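PDB 6F72: VAO-type flavoprotein oxidase VAO615 from Myceliophthora thermophila, which probably acts as a secreted flavoprotein oxidase that carries one bicovalently bound FAD and reacts rapidly with oxygen when reduced, its substrate being still unknown. Local coordinates for residues A61-K66 against C108-P114; F103-S107 against Q119-Y123. The contacts are given in a common frame with arbitrary orientation. Residue numbers count along the deposited sequence, not the author numbering.

Contact 1 of 2, residues A61-K66 against C108-P114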
loop_
_atom_site.group_PDB
_atom_site.type_symbol
_atom_site.label_atom_id
_atom_site.label_comp_id
_atom_site.label_asym_id
_atom_site.label_seq_id
_atom_site.Cartn_x
_atom_site.Cartn_y
_atom_site.Cartn_z
ATOM N N ALA A 61 20.552 5.445 -8.340
ATOM C CA ALA A 61 21.557 4.600 -9.016
ATOM C C ALA A 61 22.408 5.331 -10.069
ATOM O O ALA A 61 23.113 4.695 -10.856
ATOM C CB ALA A 61 20.909 3.345 -9.603
ATOM N N SER A 62 22.376 6.665 -10.070
ATOM C CA SER A 62 23.275 7.434 -10.936
ATOM C C SER A 62 24.748 7.149 -10.612
ATOM O O SER A 62 25.598 7.241 -11.498
ATOM C CB SER A 62 23.002 8.925 -10.841
ATOM O OG SER A 62 23.519 9.413 -9.635
ATOM N N VAL A 63 25.028 6.790 -9.352
ATOM C CA VAL A 63 26.349 6.275 -8.930
ATOM C C VAL A 63 26.817 5.020 -9.698
ATOM O O VAL A 63 28.015 4.712 -9.743
ATOM C CB VAL A 63 26.432 6.016 -7.398
ATOM C CG1 VAL A 63 26.341 7.320 -6.631
ATOM C CG2 VAL A 63 25.368 5.032 -6.928
ATOM N N CYS A 64 25.859 4.317 -10.298
ATOM C CA CYS A 64 26.107 3.108 -11.092
ATOM C C CYS A 64 26.341 3.406 -12.574
ATOM O O CYS A 64 26.566 2.487 -13.363
ATOM C CB CYS A 64 24.932 2.143 -10.923
ATOM S SG CYS A 64 24.846 1.442 -9.262
ATOM N N HIS A 65 26.294 4.690 -12.941
ATOM C CA HIS A 65 26.465 5.131 -14.333
ATOM C C HIS A 65 27.349 6.362 -14.464
ATOM O O HIS A 65 27.676 6.996 -13.469
ATOM C CB HIS A 65 25.115 5.353 -15.012
ATOM C CG HIS A 65 24.232 4.153 -14.966
ATOM N ND1 HIS A 65 24.356 3.105 -15.855
ATOM C CD2 HIS A 65 23.245 3.807 -14.106
ATOM C CE1 HIS A 65 23.463 2.177 -15.559
ATOM N NE2 HIS A 65 22.769 2.582 -14.510
ATOM N N LYS A 66 27.706 6.689 -15.705
ATOM C CA LYS A 66 28.757 7.655 -16.010
ATOM C C LYS A 66 28.237 8.994 -16.533
ATOM O O LYS A 66 28.869 10.035 -16.300
ATOM C CB LYS A 66 29.774 7.018 -16.962
ATOM C CG LYS A 66 30.665 6.015 -16.240
ATOM C CD LYS A 66 31.095 4.832 -17.093
ATOM C CE LYS A 66 32.409 4.267 -16.551
ATOM N NZ LYS A 66 32.670 2.852 -16.953
ATOM N N CYS A 108 17.558 3.903 -14.935
ATOM C CA CYS A 108 18.721 4.228 -14.130
ATOM C C CYS A 108 18.745 3.335 -12.906
ATOM O O CYS A 108 18.411 3.758 -11.801
ATOM C CB CYS A 108 18.739 5.710 -13.728
ATOM S SG CYS A 108 20.296 6.167 -12.921
ATOM N N VAL A 109 19.147 2.091 -13.124
ATOM C CA VAL A 109 19.137 1.052 -12.096
ATOM C C VAL A 109 20.558 0.538 -11.867
ATOM O O VAL A 109 21.422 0.752 -12.728
ATOM C CB VAL A 109 18.195 -0.111 -12.494
ATOM C CG1 VAL A 109 16.736 0.342 -12.454
ATOM C CG2 VAL A 109 18.578 -0.690 -13.861
ATOM N N PRO A 110 20.818 -0.149 -10.724
ATOM C CA PRO A 110 22.188 -0.615 -10.415
ATOM C C PRO A 110 22.695 -1.833 -11.202
ATOM O O PRO A 110 23.876 -2.179 -11.089
ATOM C CB PRO A 110 22.106 -0.987 -8.923
ATOM C CG PRO A 110 20.873 -0.306 -8.417
ATOM C CD PRO A 110 19.924 -0.390 -9.576
ATOM N N PHE A 111 21.834 -2.451 -12.007
ATOM C CA PHE A 111 22.134 -3.762 -12.586
ATOM C C PHE A 111 22.384 -3.746 -14.097
ATOM O O PHE A 111 22.628 -4.790 -14.692
ATOM C CB PHE A 111 21.049 -4.783 -12.173
ATOM C CG PHE A 111 20.910 -4.935 -10.679
ATOM C CD1 PHE A 111 21.837 -5.686 -9.945
ATOM C CD2 PHE A 111 19.881 -4.288 -9.992
ATOM C CE1 PHE A 111 21.720 -5.809 -8.563
ATOM C CE2 PHE A 111 19.754 -4.412 -8.609
ATOM C CZ PHE A 111 20.677 -5.179 -7.895
ATOM N N THR A 112 22.324 -2.563 -14.703
ATOM C CA THR A 112 22.637 -2.397 -16.113
ATOM C C THR A 112 24.086 -1.960 -16.318
ATOM O O THR A 112 24.822 -1.688 -15.355
ATOM C CB THR A 112 21.713 -1.383 -16.801
ATOM O OG1 THR A 112 21.585 -0.222 -15.981
ATOM C CG2 THR A 112 20.345 -1.994 -17.054
ATOM N N ASP A 113 24.487 -1.917 -17.590
ATOM C CA ASP A 113 25.793 -1.452 -17.986
ATOM C C ASP A 113 26.057 -0.030 -17.494
ATOM O O ASP A 113 25.199 0.841 -17.679
ATOM C CB ASP A 113 25.927 -1.500 -19.498
ATOM C CG ASP A 113 27.364 -1.478 -19.934
ATOM O OD1 ASP A 113 27.996 -0.407 -19.918
ATOM O OD2 ASP A 113 27.871 -2.551 -20.271
ATOM N N PRO A 114 27.243 0.211 -16.870
ATOM C CA PRO A 114 27.649 1.548 -16.401
ATOM C C PRO A 114 27.630 2.623 -17.491
ATOM O O PRO A 114 27.278 3.785 -17.211
ATOM C CB PRO A 114 29.069 1.317 -15.889
ATOM C CG PRO A 114 29.034 -0.086 -15.393
ATOM C CD PRO A 114 28.187 -0.825 -16.397
HETATM O O HOH W 1 17.984 5.004 -9.146
#

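Contact 2 of 2, residues F103-S107 against Q119-Y123. With NAG (2-acetamido-2-deoxy-beta-D-glucopyranose), chain C.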
loop_
_atom_site.group_PDB
_atom_site.type_symbol
_atom_site.label_atom_id
_atom_site.label_comp_id
_atom_site.label_asym_id
_atom_site.label_seq_id
_atom_site.Cartn_x
_atom_site.Cartn_y
_atom_site.Cartn_z
ATOM N N PHE A 103 8.609 -0.009 -12.612
ATOM C CA PHE A 103 8.457 1.388 -12.990
ATOM C C PHE A 103 9.811 2.115 -13.135
ATOM O O PHE A 103 9.890 3.049 -13.913
ATOM C CB PHE A 103 7.419 2.130 -12.106
ATOM C CG PHE A 103 6.006 1.697 -12.383
ATOM C CD1 PHE A 103 5.299 2.225 -13.473
ATOM C CD2 PHE A 103 5.409 0.696 -11.617
ATOM C CE1 PHE A 103 4.016 1.786 -13.764
ATOM C CE2 PHE A 103 4.124 0.249 -11.906
ATOM C CZ PHE A 103 3.429 0.795 -12.980
ATOM N N GLN A 104 10.838 1.674 -12.396
ATOM C CA GLN A 104 12.239 2.039 -12.683
ATOM C C GLN A 104 12.501 1.746 -14.160
ATOM O O GLN A 104 13.053 2.587 -14.864
ATOM C CB GLN A 104 13.227 1.258 -11.813
ATOM C CG GLN A 104 13.242 1.702 -10.362
ATOM C CD GLN A 104 13.812 0.657 -9.423
ATOM O OE1 GLN A 104 14.449 -0.298 -9.852
ATOM N NE2 GLN A 104 13.585 0.845 -8.121
ATOM N N ASN A 105 12.035 0.579 -14.621
ATOM C CA ASN A 105 12.019 0.217 -16.042
ATOM C C ASN A 105 13.399 0.358 -16.729
ATOM O O ASN A 105 13.501 0.807 -17.873
ATOM C CB ASN A 105 10.941 1.018 -16.794
ATOM C CG ASN A 105 10.484 0.331 -18.057
ATOM O OD1 ASN A 105 10.645 -0.873 -18.202
ATOM N ND2 ASN A 105 9.901 1.091 -18.969
ATOM N N TYR A 106 14.442 -0.011 -15.986
ATOM C CA TYR A 106 15.837 -0.029 -16.459
ATOM C C TYR A 106 16.433 1.346 -16.826
ATOM O O TYR A 106 17.517 1.401 -17.415
ATOM C CB TYR A 106 16.008 -1.013 -17.638
ATOM C CG TYR A 106 15.473 -2.418 -17.389
ATOM C CD1 TYR A 106 16.290 -3.399 -16.810
ATOM C CD2 TYR A 106 14.162 -2.774 -17.750
ATOM C CE1 TYR A 106 15.820 -4.690 -16.586
ATOM C CE2 TYR A 106 13.683 -4.069 -17.530
ATOM C CZ TYR A 106 14.520 -5.021 -16.954
ATOM O OH TYR A 106 14.095 -6.306 -16.728
ATOM N N SER A 107 15.748 2.439 -16.476
ATOM C CA SER A 107 16.171 3.778 -16.902
ATOM C C SER A 107 17.453 4.219 -16.224
ATOM O O SER A 107 18.314 4.833 -16.859
ATOM C CB SER A 107 15.087 4.814 -16.674
ATOM O OG SER A 107 13.895 4.453 -17.345
ATOM N N GLN A 119 19.021 7.732 -17.100
ATOM C CA GLN A 119 17.866 8.479 -17.568
ATOM C C GLN A 119 16.753 8.481 -16.528
ATOM O O GLN A 119 16.641 7.570 -15.694
ATOM C CB GLN A 119 17.354 7.903 -18.895
ATOM C CG GLN A 119 18.260 8.192 -20.092
ATOM C CD GLN A 119 18.114 7.156 -21.197
ATOM O OE1 GLN A 119 17.014 6.681 -21.479
ATOM N NE2 GLN A 119 19.232 6.798 -21.828
ATOM N N LEU A 120 15.935 9.524 -16.594
ATOM C CA LEU A 120 14.844 9.715 -15.665
ATOM C C LEU A 120 13.708 8.728 -15.964
ATOM O O LEU A 120 13.234 8.052 -15.059
ATOM C CB LEU A 120 14.381 11.174 -15.670
ATOM C CG LEU A 120 15.339 12.263 -15.157
ATOM C CD1 LEU A 120 14.651 13.616 -15.127
ATOM C CD2 LEU A 120 15.938 11.947 -13.794
ATOM N N GLY A 121 13.326 8.613 -17.238
ATOM C CA GLY A 121 12.263 7.698 -17.663
ATOM C C GLY A 121 10.945 8.079 -17.025
ATOM O O GLY A 121 10.463 9.187 -17.233
ATOM N N ASN A 122 10.387 7.164 -16.228
ATOM C CA ASN A 122 9.109 7.377 -15.524
ATOM C C ASN A 122 9.233 8.295 -14.288
ATOM O O ASN A 122 8.220 8.759 -13.737
ATOM C CB ASN A 122 8.496 6.039 -15.092
ATOM C CG ASN A 122 8.125 5.128 -16.269
ATOM O OD1 ASN A 122 7.648 5.569 -17.325
ATOM N ND2 ASN A 122 8.318 3.836 -16.063
ATOM N N TYR A 123 10.466 8.539 -13.844
ATOM C CA TYR A 123 10.734 9.406 -12.705
ATOM C C TYR A 123 10.335 10.836 -13.050
ATOM O O TYR A 123 10.451 11.225 -14.221
ATOM C CB TYR A 123 12.222 9.330 -12.335
ATOM C CG TYR A 123 12.590 8.131 -11.488
ATOM C CD1 TYR A 123 11.744 7.017 -11.396
ATOM C CD2 TYR A 123 13.801 8.100 -10.799
ATOM C CE1 TYR A 123 12.086 5.918 -10.627
ATOM C CE2 TYR A 123 14.154 7.003 -10.025
ATOM C CZ TYR A 123 13.288 5.923 -9.941
ATOM O OH TYR A 123 13.619 4.841 -9.167
HETATM C C1 NAG C . 9.378 0.558 -20.198
HETATM C C2 NAG C . 7.865 0.759 -19.950
HETATM C C3 NAG C . 7.061 0.460 -21.213
HETATM C C4 NAG C . 7.577 1.223 -22.444
HETATM C C5 NAG C . 9.103 1.115 -22.550
HETATM C C6 NAG C . 9.672 2.076 -23.588
HETATM C C7 NAG C . 6.920 0.459 -17.679
HETATM C C8 NAG C . 6.428 -0.553 -16.694
HETATM N N2 NAG C . 7.348 -0.046 -18.846
HETATM O O3 NAG C . 5.687 0.788 -20.973
HETATM O O4 NAG C . 7.044 0.647 -23.645
HETATM O O5 NAG C . 9.763 1.375 -21.304
HETATM O O6 NAG C . 10.934 1.541 -24.002
HETATM O O7 NAG C . 6.907 1.651 -17.405
HETATM O O HOH W 2 11.336 4.474 -16.053
HETATM O O HOH W 3 14.654 5.417 -19.905
#

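Contact 1 of 2, residues A61-K66 against C108-P114
The end of a 3-10 turn, 62-64, held by hydrogen bonds from Cys-64 N to Ala-61 O (2.8 Å) and from His-65 N to Ser-62 O (3.0 Å), faces the irregular loop 108-114. The backbones approach most closely at His-65 and Pro-114, whose CA atoms lie 4.3 Å apart; here Pro-114 O accepts a weak hydrogen bond from Lys-66 N (3.3 Å), and a CA-H...O contact joins Pro-114 CA to Cys-64 O (3.4 Å). The loop curls round the edge of the His-65 imidazole, which donates from NE2 to Val-109 O (2.9 Å) and from ND1 to Pro-114 O (3.3 Å). Beside it, the methyl of Ala-61 meets Pro-110 (CB to CG, 3.8 Å), and Cys-64 SG lies 3.7 Å from Pro-110 CB. One water bridges Ala-61 N and Cys-108 O. Each segment has its own disulfide, typical of a secreted protein: Cys-64 to Cys-77 of helix 74-81, Cys-108 to Cys-118. Between them the packing is non-covalent, with the His-65 side chain bonded to two backbone carbonyls of the facing loop.

Contact 2 of 2, residues F103-S107 against Q119-Y123
Asn-122, with chi1 near -63° (m), reaches across to the end of helix 101-104, where its ND2 donates to Phe-103 O (2.8 Å) and to O7 of the N-acetylglucosamine (2.9 Å). That sugar is attached to Asn-105, whose t rotamer carries ND2 out to NAG C1 (1.4 Å); the Asn-122 amide thus ties the helix end to the sugar's acetamido group. Asn-105, first to leave the helix, has positive phi and is second in a type I' turn starting on the last helical residue, Gln-104; a type II' turn, 120-123, follows in the loop leading to strand 126-129 of the FAD-binding region. Ser-107 (m) directs OG toward Gly-121 CA (3.6 Å), where a CB would clash, and two waters link this hydroxyl to Gln-104 O and Asn-122 N, and to Gln-119 OE1. The Tyr-123 ring brings OH within 3.4 Å of Gln-104 CG, while its hydroxyl hydrogen-bonds Asp-97. At the close of the first turn, Ser-107 O accepts from Gln-119 N (3.0 Å), just ahead of the second turn.

How the contacts relate
Both contacts draw on the same excursion of the chain, from the end of helix 101-104 to strand 126-129, and their segments alternate in sequence: 108-114 follows directly on 103-107 and is succeeded by 119-123. Cys-108 follows Ser-107 and Cys-118 precedes Gln-119, so their disulfide sits beside the Ser-107 to Gln-119 hydrogen bond, while 108-114 packs on the earlier loop 61-66. The centres of the two contacts are about 11 Å apart, and the contacts touch where Cys-108 CB meets Gln-119 O (3.4 Å) and Val-109 CG1 meets Gln-104 OE1 (3.5 Å). The centre of contact 1 lies about 27 Å from the chain's centre, that of contact 2 about 21 Å. In contact 2, the Phe-103 side chain is about 10 Å from the FAD.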